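Local coordinates for leucyl-tRNA synthetase subunit alpha (Aquifex aeolicus, PDB 3PZ5), which probably removes wrongly attached amino acids from leucine tRNA through this isolated CP1 editing domain of an enzyme that joins leucine to its tRNA, at residues C65-D68 with V69-V73; G177-S180 with E181-K184. The protein carries 1 engineered substitution. All blocks are in the same frame, centred on the assembly; numbering follows the deposited sequence.

Both contacts are first turns of helices, and both belong to the editing domain, yet they share no atoms: their centres lie 40 Å apart, on opposite sides of the centre of the chain, and their nearest atoms are about 28 Å from each other. Contact 1 opens helix 66-78, which is laid against helix 50-60 and strand 92-100. Contact 2 opens helix 180-193, which follows the short strand 168-169. The centre of each is about 20 Å from the centre of the chain, so both are peripheral. In both, the carbonyl of the N-cap residue (C65, D179) accepts from the backbone N four residues on; in contact 2 the D179 carboxylate adds a side-chain cap.

Contact 1: residues C65-D68 with V69-V73; sequences CYSD and VENFV
V69 comes first along 69-73, its backbone N donating to C65 O at 3.1 Å. This bond closes the opening turn of helix 66-78, with C65 as the N-cap residue. The side chain of V69 has CG1 anti to its backbone N, which leaves CG2 beside that nitrogen and 3.7 Å from C65 O. Beyond the turn, V69 is buried against V51 and A55 of helix 50-60 and V93 and L95 of strand 92-100.

E70 repeats the backbone pattern in a straighter bond: its N lies 2.9 Å from Y66 O, with an angle of 173° at the hydrogen. One turn apart, the side chains of these two residues run alongside each other in the same direction. The glutamate bends at chi2 (88°), which carries E70 OE1 to 3.2 Å from Y66 OH, an approach oblique to the ring. The carboxylate and ring planes differ by 34°.

N71 N reaches S67 O at 2.9 Å. N71 CB packs 3.4 Å from S67 O. F72 N then donates to D68 O at 3.1 Å, while its ring leads away from the turn and the side chain touches V93.

Four successive i to i+4 bonds therefore carry the contact, and the side chains divide by chemistry. V69 and F72 supply the apolar side that meets the rest of the domain; S67, D68, E70 and N71 are exposed. The acidic D68, in the first turn at the N-terminal end of the helix, would probably interact favourably with its dipole; for E70, already in the second turn, the effect would probably be weaker.

Contact 2: residues G177-S180 with E181-K184; sequences GLDS and ETAK
The carboxylate of D179 is the flat group that meets the helix start, and T182 uses both of its oxygens. T182 N donates to D179 OD1 at 3.1 Å from above the carboxylate plane, 51° out of it. T182 OG1 instead gives its hydrogen to D179 OD2 at 2.9 Å, arriving on the syn side and much nearer the plane. D179 CG sits between its own backbone N and carbonyl carbon (chi1 73°), a placement that folds the acid back over the turn; the side chains of D179 and T182 cross at about a right angle. With an alanine in place of T182, D179 OD2 would probably be left without its hydroxyl donor, the carboxylate freer to turn about the bond still held at OD1, and L178 CG without the CG2 it meets.

The second flat group, the carboxylate of E181, is met at OE2 by K184 NZ, 2.8 Å away on the syn side, in a salt bridge. E181 OE2 also accepts from a water whose oxygen is 2.7 Å away, and that water accepts from S180 OG, whose hydroxyl also bonds G167 N.

Backbone bonds complete the turn: A183 N reaches D179 O at 2.9 Å, and K184 N reaches S180 O. On the apolar side L178 CG lies 4.1 Å from T182 CG2, while L178 CD2 is 4.3 Å from A183 CB. S180 and A183 also touch L169 of strand 168-169, against which the helix start rests.

D179 OD1 accepting from T182 N, the backbone N three residues on, is the classic side-chain N-cap of a helix, here at the start of helix 180-193.

Contact 1: residues C65-D68 with V69-V73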
loop_
_atom_site.group_PDB
_atom_site.type_symbol
_atom_site.label_atom_id
_atom_site.label_comp_id
_atom_site.label_asym_id
_atom_site.label_seq_id
_atom_site.Cartn_x
_atom_site.Cartn_y
_atom_site.Cartn_z
ATOM N N CYS A 65 16.713 10.281 -4.281
ATOM C CA CYS A 65 18.177 10.166 -4.321
ATOM C C CYS A 65 18.542 8.694 -4.503
ATOM O O CYS A 65 18.407 7.894 -3.573
ATOM C CB CYS A 65 18.800 10.746 -3.039
ATOM S SG CYS A 65 20.612 10.857 -3.000
ATOM N N TYR A 66 18.986 8.341 -5.708
ATOM C CA TYR A 66 19.213 6.942 -6.077
ATOM C C TYR A 66 20.179 6.211 -5.149
ATOM O O TYR A 66 19.895 5.098 -4.702
ATOM C CB TYR A 66 19.687 6.816 -7.528
ATOM C CG TYR A 66 19.839 5.377 -7.966
ATOM C CD1 TYR A 66 18.724 4.616 -8.312
ATOM C CD2 TYR A 66 21.094 4.769 -8.017
ATOM C CE1 TYR A 66 18.856 3.288 -8.704
ATOM C CE2 TYR A 66 21.236 3.444 -8.405
ATOM C CZ TYR A 66 20.112 2.709 -8.748
ATOM O OH TYR A 66 20.243 1.395 -9.139
ATOM N N SER A 67 21.320 6.841 -4.878
ATOM C CA SER A 67 22.322 6.299 -3.967
ATOM C C SER A 67 21.746 6.047 -2.570
ATOM O O SER A 67 22.066 5.042 -1.930
ATOM C CB SER A 67 23.526 7.240 -3.890
ATOM O OG SER A 67 24.350 6.923 -2.781
ATOM N N ASP A 68 20.895 6.964 -2.112
ATOM C CA ASP A 68 20.239 6.843 -0.813
ATOM C C ASP A 68 19.320 5.619 -0.746
ATOM O O ASP A 68 19.275 4.929 0.271
ATOM C CB ASP A 68 19.459 8.121 -0.495
ATOM C CG ASP A 68 19.130 8.253 0.976
ATOM O OD1 ASP A 68 18.240 7.523 1.468
ATOM O OD2 ASP A 68 19.765 9.098 1.642
ATOM N N VAL A 69 18.600 5.357 -1.835
ATOM C CA VAL A 69 17.724 4.190 -1.933
ATOM C C VAL A 69 18.538 2.891 -2.016
ATOM O O VAL A 69 18.228 1.912 -1.336
ATOM C CB VAL A 69 16.739 4.314 -3.126
ATOM C CG1 VAL A 69 15.982 3.017 -3.348
ATOM C CG2 VAL A 69 15.762 5.460 -2.894
ATOM N N GLU A 70 19.584 2.903 -2.841
ATOM C CA GLU A 70 20.532 1.791 -2.930
ATOM C C GLU A 70 21.177 1.477 -1.563
ATOM O O GLU A 70 21.422 0.313 -1.246
ATOM C CB GLU A 70 21.597 2.080 -4.001
ATOM C CG GLU A 70 22.494 0.888 -4.390
ATOM C CD GLU A 70 21.934 0.009 -5.525
ATOM O OE1 GLU A 70 20.902 0.371 -6.140
ATOM O OE2 GLU A 70 22.542 -1.055 -5.805
ATOM N N ASN A 71 21.428 2.513 -0.759
ATOM C CA ASN A 71 21.940 2.347 0.607
ATOM C C ASN A 71 20.948 1.685 1.555
ATOM O O ASN A 71 21.337 0.917 2.437
ATOM C CB ASN A 71 22.377 3.690 1.195
ATOM C CG ASN A 71 23.820 4.031 0.871
ATOM O OD1 ASN A 71 24.417 3.477 -0.057
ATOM N ND2 ASN A 71 24.391 4.952 1.641
ATOM N N PHE A 72 19.669 2.007 1.374
ATOM C CA PHE A 72 18.590 1.405 2.150
ATOM C C PHE A 72 18.483 -0.088 1.840
ATOM O O PHE A 72 18.477 -0.910 2.753
ATOM C CB PHE A 72 17.266 2.139 1.873
ATOM C CG PHE A 72 16.050 1.468 2.462
ATOM C CD1 PHE A 72 15.735 1.618 3.809
ATOM C CD2 PHE A 72 15.209 0.700 1.663
ATOM C CE1 PHE A 72 14.603 1.006 4.351
ATOM C CE2 PHE A 72 14.077 0.082 2.200
ATOM C CZ PHE A 72 13.777 0.235 3.543
ATOM N N VAL A 73 18.418 -0.418 0.551
ATOM C CA VAL A 73 18.325 -1.805 0.079
ATOM C C VAL A 73 19.481 -2.655 0.602
ATOM O O VAL A 73 19.255 -3.714 1.189
ATOM C CB VAL A 73 18.266 -1.874 -1.471
ATOM C CG1 VAL A 73 18.359 -3.316 -1.970
ATOM C CG2 VAL A 73 16.995 -1.213 -1.981
#

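Contact 2: residues G177-S180 with E181-K184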
loop_
_atom_site.group_PDB
_atom_site.type_symbol
_atom_site.label_atom_id
_atom_site.label_comp_id
_atom_site.label_asym_id
_atom_site.label_seq_id
_atom_site.Cartn_x
_atom_site.Cartn_y
_atom_site.Cartn_z
ATOM N N GLY A 177 -21.980 2.361 2.091
ATOM C CA GLY A 177 -23.158 1.780 2.745
ATOM C C GLY A 177 -23.185 0.262 2.744
ATOM O O GLY A 177 -23.932 -0.365 3.500
ATOM N N LEU A 178 -22.374 -0.329 1.879
ATOM C CA LEU A 178 -22.240 -1.770 1.774
ATOM C C LEU A 178 -21.460 -2.270 2.989
ATOM O O LEU A 178 -20.554 -1.582 3.469
ATOM C CB LEU A 178 -21.463 -2.075 0.493
ATOM C CG LEU A 178 -21.795 -3.167 -0.523
ATOM C CD1 LEU A 178 -23.286 -3.321 -0.790
ATOM C CD2 LEU A 178 -21.050 -2.855 -1.819
ATOM N N ASP A 179 -21.809 -3.445 3.503
ATOM C CA ASP A 179 -20.988 -4.056 4.545
ATOM C C ASP A 179 -19.685 -4.571 3.931
ATOM O O ASP A 179 -19.666 -5.000 2.773
ATOM C CB ASP A 179 -21.730 -5.171 5.287
ATOM C CG ASP A 179 -21.895 -6.431 4.450
ATOM O OD1 ASP A 179 -21.056 -7.351 4.591
ATOM O OD2 ASP A 179 -22.867 -6.497 3.657
ATOM N N SER A 180 -18.614 -4.526 4.720
ATOM C CA SER A 180 -17.246 -4.757 4.241
ATOM C C SER A 180 -16.952 -6.154 3.684
ATOM O O SER A 180 -16.167 -6.285 2.746
ATOM C CB SER A 180 -16.224 -4.375 5.320
ATOM O OG SER A 180 -16.436 -5.089 6.526
ATOM N N GLU A 181 -17.571 -7.188 4.246
ATOM C CA GLU A 181 -17.360 -8.549 3.740
ATOM C C GLU A 181 -18.033 -8.774 2.385
ATOM O O GLU A 181 -17.491 -9.481 1.527
ATOM C CB GLU A 181 -17.801 -9.601 4.756
ATOM C CG GLU A 181 -16.910 -9.682 5.997
ATOM C CD GLU A 181 -15.535 -10.286 5.721
ATOM O OE1 GLU A 181 -15.457 -11.391 5.132
ATOM O OE2 GLU A 181 -14.526 -9.662 6.115
ATOM N N THR A 182 -19.208 -8.167 2.202
ATOM C CA THR A 182 -19.902 -8.148 0.913
ATOM C C THR A 182 -19.114 -7.310 -0.098
ATOM O O THR A 182 -18.988 -7.688 -1.268
ATOM C CB THR A 182 -21.352 -7.589 1.060
ATOM O OG1 THR A 182 -22.170 -8.530 1.769
ATOM C CG2 THR A 182 -21.996 -7.299 -0.297
ATOM N N ALA A 183 -18.582 -6.181 0.367
ATOM C CA ALA A 183 -17.839 -5.240 -0.474
ATOM C C ALA A 183 -16.568 -5.836 -1.091
ATOM O O ALA A 183 -16.174 -5.445 -2.188
ATOM C CB ALA A 183 -17.506 -3.985 0.315
ATOM N N LYS A 184 -15.935 -6.771 -0.383
ATOM C CA LYS A 184 -14.752 -7.460 -0.890
ATOM C C LYS A 184 -15.001 -8.054 -2.270
ATOM O O LYS A 184 -14.231 -7.813 -3.199
ATOM C CB LYS A 184 -14.309 -8.566 0.069
ATOM C CG LYS A 184 -13.529 -8.085 1.275
ATOM C CD LYS A 184 -13.216 -9.241 2.202
ATOM C CE LYS A 184 -12.563 -8.761 3.477
ATOM N NZ LYS A 184 -12.305 -9.895 4.399
HETATM O O HOH W 1 -14.311 -6.962 6.335
#